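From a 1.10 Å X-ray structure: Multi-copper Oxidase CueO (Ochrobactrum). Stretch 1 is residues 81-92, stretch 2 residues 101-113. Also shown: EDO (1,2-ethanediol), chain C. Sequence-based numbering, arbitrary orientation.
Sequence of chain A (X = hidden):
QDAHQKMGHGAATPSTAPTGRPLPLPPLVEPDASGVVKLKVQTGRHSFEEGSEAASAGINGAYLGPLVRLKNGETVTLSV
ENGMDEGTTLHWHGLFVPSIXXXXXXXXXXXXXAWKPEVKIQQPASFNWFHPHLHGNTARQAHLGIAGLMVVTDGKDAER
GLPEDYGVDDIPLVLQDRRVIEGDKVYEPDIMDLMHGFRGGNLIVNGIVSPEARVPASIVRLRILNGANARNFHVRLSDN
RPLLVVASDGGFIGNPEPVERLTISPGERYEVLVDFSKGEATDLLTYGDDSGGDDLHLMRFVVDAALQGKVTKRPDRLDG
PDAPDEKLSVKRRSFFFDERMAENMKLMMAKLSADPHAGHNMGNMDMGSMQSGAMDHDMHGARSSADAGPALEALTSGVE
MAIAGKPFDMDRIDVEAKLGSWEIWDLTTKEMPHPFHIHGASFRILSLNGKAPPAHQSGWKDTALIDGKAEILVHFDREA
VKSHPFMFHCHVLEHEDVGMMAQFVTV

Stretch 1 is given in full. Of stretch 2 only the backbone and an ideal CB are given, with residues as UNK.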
# COMPACT_ATOMS: atom_id res chain seq x y z
N GLU A 81 -11.67 15.66 7.40
CA GLU A 81 -11.50 17.11 7.45
C GLU A 81 -10.12 17.48 6.92
O GLU A 81 -9.12 16.89 7.35
CB GLU A 81 -11.62 17.58 8.88
CG GLU A 81 -11.40 19.03 9.10
CD GLU A 81 -11.62 19.52 10.52
OE1 GLU A 81 -12.13 18.81 11.38
OE2 GLU A 81 -11.30 20.69 10.78
N ASN A 82 -10.08 18.45 6.01
CA ASN A 82 -8.82 18.97 5.51
C ASN A 82 -8.40 20.15 6.30
O ASN A 82 -8.91 21.26 6.13
CB ASN A 82 -8.93 19.32 4.03
CG ASN A 82 -7.63 19.81 3.46
OD1 ASN A 82 -6.60 19.80 4.17
ND2 ASN A 82 -7.59 20.19 2.20
N GLY A 83 -7.49 19.95 7.27
CA GLY A 83 -6.96 21.00 8.06
C GLY A 83 -5.74 21.69 7.50
O GLY A 83 -5.08 22.45 8.20
N MET A 84 -5.42 21.46 6.22
CA MET A 84 -4.29 22.10 5.55
C MET A 84 -4.73 23.30 4.71
O MET A 84 -5.91 23.51 4.45
CB MET A 84 -3.56 21.09 4.69
CG MET A 84 -3.14 19.86 5.46
SD MET A 84 -2.01 18.74 4.54
CE MET A 84 -3.01 18.34 3.13
N ASP A 85 -3.73 24.05 4.25
CA ASP A 85 -3.92 25.23 3.38
C ASP A 85 -3.90 24.92 1.89
O ASP A 85 -3.87 25.83 1.07
CB ASP A 85 -2.94 26.33 3.74
CG ASP A 85 -1.51 25.97 3.48
OD1 ASP A 85 -1.24 24.95 2.84
OD2 ASP A 85 -0.66 26.70 4.00
N GLU A 86 -3.99 23.63 1.55
CA GLU A 86 -4.04 23.19 0.18
C GLU A 86 -5.01 21.99 0.09
O GLU A 86 -5.23 21.32 1.09
CB GLU A 86 -2.67 22.80 -0.39
CG GLU A 86 -1.99 21.66 0.38
CD GLU A 86 -0.77 21.08 -0.26
OE1 GLU A 86 -0.67 21.03 -1.52
OE2 GLU A 86 0.12 20.57 0.48
N GLY A 87 -5.50 21.74 -1.12
CA GLY A 87 -6.42 20.63 -1.31
C GLY A 87 -5.77 19.27 -1.03
O GLY A 87 -4.57 19.09 -1.24
N THR A 88 -6.60 18.32 -0.62
CA THR A 88 -6.11 16.95 -0.41
C THR A 88 -7.26 15.99 -0.71
O THR A 88 -8.40 16.39 -0.93
CB THR A 88 -5.54 16.78 1.01
OG1 THR A 88 -4.78 15.58 1.07
CG2 THR A 88 -6.61 16.67 2.07
N THR A 89 -6.95 14.68 -0.65
CA THR A 89 -7.94 13.64 -0.81
C THR A 89 -7.49 12.43 0.02
O THR A 89 -6.33 12.40 0.43
CB THR A 89 -8.05 13.15 -2.32
OG1 THR A 89 -6.75 12.67 -2.77
CG2 THR A 89 -8.54 14.18 -3.27
N LEU A 90 -8.39 11.48 0.18
CA LEU A 90 -7.97 10.13 0.63
C LEU A 90 -8.57 9.11 -0.33
O LEU A 90 -9.79 9.12 -0.57
CB LEU A 90 -8.38 9.82 2.05
CG LEU A 90 -7.69 10.68 3.11
CD1 LEU A 90 -8.26 10.42 4.49
CD2 LEU A 90 -6.18 10.46 3.16
N HIS A 91 -7.72 8.23 -0.86
CA HIS A 91 -8.12 7.03 -1.59
C HIS A 91 -8.16 5.86 -0.61
O HIS A 91 -7.20 5.63 0.11
CB HIS A 91 -7.11 6.76 -2.74
CG HIS A 91 -7.13 5.41 -3.34
ND1 HIS A 91 -8.26 4.76 -3.76
CD2 HIS A 91 -6.08 4.58 -3.67
CE1 HIS A 91 -7.90 3.56 -4.26
NE2 HIS A 91 -6.58 3.45 -4.23
N TRP A 92 -9.29 5.16 -0.61
CA TRP A 92 -9.53 4.02 0.27
C TRP A 92 -8.95 2.79 -0.46
O TRP A 92 -9.64 2.06 -1.18
CB TRP A 92 -11.02 3.86 0.59
CG TRP A 92 -11.72 5.09 1.01
CD1 TRP A 92 -12.78 5.64 0.37
CD2 TRP A 92 -11.46 5.91 2.16
NE1 TRP A 92 -13.19 6.78 1.00
CE2 TRP A 92 -12.40 7.00 2.10
CE3 TRP A 92 -10.55 5.87 3.22
CZ2 TRP A 92 -12.40 8.00 3.07
CZ3 TRP A 92 -10.56 6.87 4.16
CH2 TRP A 92 -11.49 7.94 4.07
N UNK A 101 -17.70 7.21 -3.73
CA UNK A 101 -17.32 7.23 -2.31
C UNK A 101 -15.80 7.26 -2.11
O UNK A 101 -15.36 7.20 -0.94
CB UNK A 101 -17.91 6.01 -1.60
N UNK A 102 -15.03 7.35 -3.20
CA UNK A 102 -13.57 7.32 -3.11
C UNK A 102 -12.99 8.65 -3.49
O UNK A 102 -13.64 9.45 -4.17
CB UNK A 102 -12.99 6.22 -4.00
N UNK A 103 -11.77 8.92 -3.04
CA UNK A 103 -11.12 10.21 -3.27
C UNK A 103 -10.07 10.15 -4.38
O UNK A 103 -9.33 9.16 -4.52
CB UNK A 103 -10.47 10.70 -1.98
N UNK A 104 -9.93 11.25 -5.09
CA UNK A 104 -8.96 11.40 -6.14
C UNK A 104 -9.03 12.77 -6.75
O UNK A 104 -9.71 13.65 -6.25
CB UNK A 104 -9.16 10.33 -7.21
N UNK A 105 -8.34 12.96 -7.88
CA UNK A 105 -8.17 14.35 -8.41
C UNK A 105 -9.45 14.96 -8.97
O UNK A 105 -9.43 16.17 -9.24
CB UNK A 105 -7.11 14.36 -9.51
N UNK A 106 -10.50 14.18 -9.18
CA UNK A 106 -11.79 14.73 -9.63
C UNK A 106 -12.66 15.20 -8.51
O UNK A 106 -13.73 15.79 -8.74
CB UNK A 106 -12.56 13.69 -10.44
N UNK A 107 -12.25 14.95 -7.26
CA UNK A 107 -13.05 15.37 -6.08
C UNK A 107 -12.15 15.74 -4.93
O UNK A 107 -12.26 15.21 -3.84
CB UNK A 107 -14.01 14.26 -5.64
N UNK A 108 -11.29 16.71 -5.15
CA UNK A 108 -10.38 17.19 -4.15
C UNK A 108 -11.14 17.89 -3.03
O UNK A 108 -12.06 18.68 -3.29
CB UNK A 108 -9.35 18.13 -4.78
N UNK A 109 -10.72 17.65 -1.79
CA UNK A 109 -11.25 18.34 -0.63
C UNK A 109 -10.52 19.68 -0.47
O UNK A 109 -9.31 19.70 -0.22
CB UNK A 109 -11.11 17.48 0.63
N UNK A 110 -11.24 20.77 -0.67
CA UNK A 110 -10.62 22.06 -0.59
C UNK A 110 -10.06 22.34 0.80
O UNK A 110 -10.51 21.80 1.84
CB UNK A 110 -11.63 23.14 -0.99
N UNK A 111 -9.05 23.21 0.81
CA UNK A 111 -8.45 23.64 2.06
C UNK A 111 -9.49 24.06 3.07
O UNK A 111 -10.40 24.88 2.77
CB UNK A 111 -7.47 24.79 1.81
N UNK A 112 -9.41 23.50 4.27
CA UNK A 112 -10.31 23.81 5.35
C UNK A 112 -11.69 23.14 5.30
O UNK A 112 -12.47 23.34 6.25
CB UNK A 112 -10.50 25.33 5.39
N UNK A 113 -11.99 22.38 4.26
CA UNK A 113 -13.31 21.79 4.10
C UNK A 113 -13.35 20.30 4.55
O UNK A 113 -12.34 19.74 4.91
CB UNK A 113 -13.74 21.91 2.64
C1 EDO C . -10.90 6.91 -7.16
O1 EDO C . -10.37 5.60 -6.90
C2 EDO C . -9.97 7.91 -7.69
O2 EDO C . -8.75 7.94 -6.93

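At position 101 the ideal CB lies 5.4 Å from Trp92 NE1 and points sideways, so stretch 1 hardly restricts the side chain; the backbone is what matters, its O lying 2.9 Å from Trp92 NE1, near the plane and at the edge of the indole. Many residues would suit. The deposited residue is Leu101, whose side chain leads away while its carbonyl accepts the indole hydrogen bond.

Position 102 is more telling. Its CB sits 4.4 Å from Trp92 CD1 and 5.0 Å from His91 ND1, with the Trp92 backbone N also close by, so a short acceptor such as Asp or Asn would fit. It is Asp102 (chi1 t): OD1 accepts from Trp92 N at 2.9 Å, and OD2 accepts from His91 ND1 at 3.0 Å. OD2 also takes a hydrogen bond from the ethanediol O1 at 2.7 Å.

At 103 an ideal CB would fall 2.2 Å from Leu90 O, a clash, and 3.5 Å from Thr89 CB. Phi/psi of -103/147 would admit almost any residue except proline, so the crowding is the argument for glycine, and Gly103 it is. Its CA approaches Leu90 O to 3.2 Å in a CA-H...O contact.

Position 104 points away from stretch 1, so the backbone decides: phi/psi of -179/-169 is a region where glycine is much the most comfortable, and the residue is Gly104. The ethanediol sits against its bare CA, with O2 2.4 Å from where an ideal CB would be. Gly104 opens a type I turn closed by the bond from N of 107 to Gly104 O (3.0 Å).

Positions 105 and 106 meet nothing of stretch 1. Phi of -70 allows proline at the first, and the second is permissive; they are Pro105 and His106. At 107 polar residues able to brace the turn would suit; Asn107 ND2 donates to Asp102 O (2.9 Å).

At 108 the CB is 4.3 Å from Thr89 CG2, favouring a small or branched aliphatic. Val108 places CG1 3.7 Å from Gly87 CA.

The backbone at 109 pairs with Thr88 in a single antiparallel bridge: N to Thr88 O, 2.8 Å, and O from Thr88 N, 3.1 Å. With CB 4.4 Å from Asn82 CB, an aliphatic fits; Ile109 sets CG2 3.8 Å from Asn82 CB, and its O also accepts from Asn82 ND2 (3.0 Å).

Position 110 points away and is permissive: Ala110. At 111 the CB lies only 3.3 Å from Met84 O, favouring a small residue: Ala111. Positive phi (79) at 112 favours glycine; Gly112 N donates weakly to Asn82 O (3.0 Å). Position 113 points away and stretch 1 does not restrict its side chain, so many residues would suit; Glu113 contributes its backbone O, accepting from Asn82 N at 2.8 Å.

Stretch 2, residues 101-113: LDGGPHNVIAAGE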
# COMPACT_ATOMS: atom_id res chain seq x y z
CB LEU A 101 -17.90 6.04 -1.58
CG LEU A 101 -19.40 5.86 -1.72
CD1 LEU A 101 -19.91 4.68 -0.93
CD2 LEU A 101 -20.17 7.06 -1.35
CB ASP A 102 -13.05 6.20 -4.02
CG ASP A 102 -11.66 5.66 -3.63
OD1 ASP A 102 -11.12 6.11 -2.61
OD2 ASP A 102 -11.15 4.82 -4.39
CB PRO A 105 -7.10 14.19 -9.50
CG PRO A 105 -7.20 12.76 -9.86
CD PRO A 105 -7.55 11.98 -8.62
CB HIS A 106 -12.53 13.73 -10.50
CG HIS A 106 -11.77 13.35 -11.72
ND1 HIS A 106 -11.68 14.16 -12.83
CD2 HIS A 106 -11.02 12.26 -11.99
CE1 HIS A 106 -10.93 13.57 -13.74
NE2 HIS A 106 -10.53 12.41 -13.25
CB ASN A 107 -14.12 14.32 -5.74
CG ASN A 107 -13.60 12.95 -5.29
OD1 ASN A 107 -12.54 12.49 -5.73
ND2 ASN A 107 -14.40 12.24 -4.48
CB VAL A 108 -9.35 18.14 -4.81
CG1 VAL A 108 -8.43 18.79 -3.78
CG2 VAL A 108 -8.49 17.40 -5.85
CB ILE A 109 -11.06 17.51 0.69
CG1 ILE A 109 -11.47 16.08 0.52
CG2 ILE A 109 -11.81 18.21 1.84
CD1 ILE A 109 -11.06 15.22 1.68
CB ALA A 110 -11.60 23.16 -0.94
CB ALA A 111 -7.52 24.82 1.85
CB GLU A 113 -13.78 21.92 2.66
CG GLU A 113 -14.01 23.37 2.25
CD GLU A 113 -14.79 23.53 0.92
OE1 GLU A 113 -15.27 22.57 0.31
OE2 GLU A 113 -14.99 24.67 0.48
O HOH W 1 -11.46 2.20 -3.39
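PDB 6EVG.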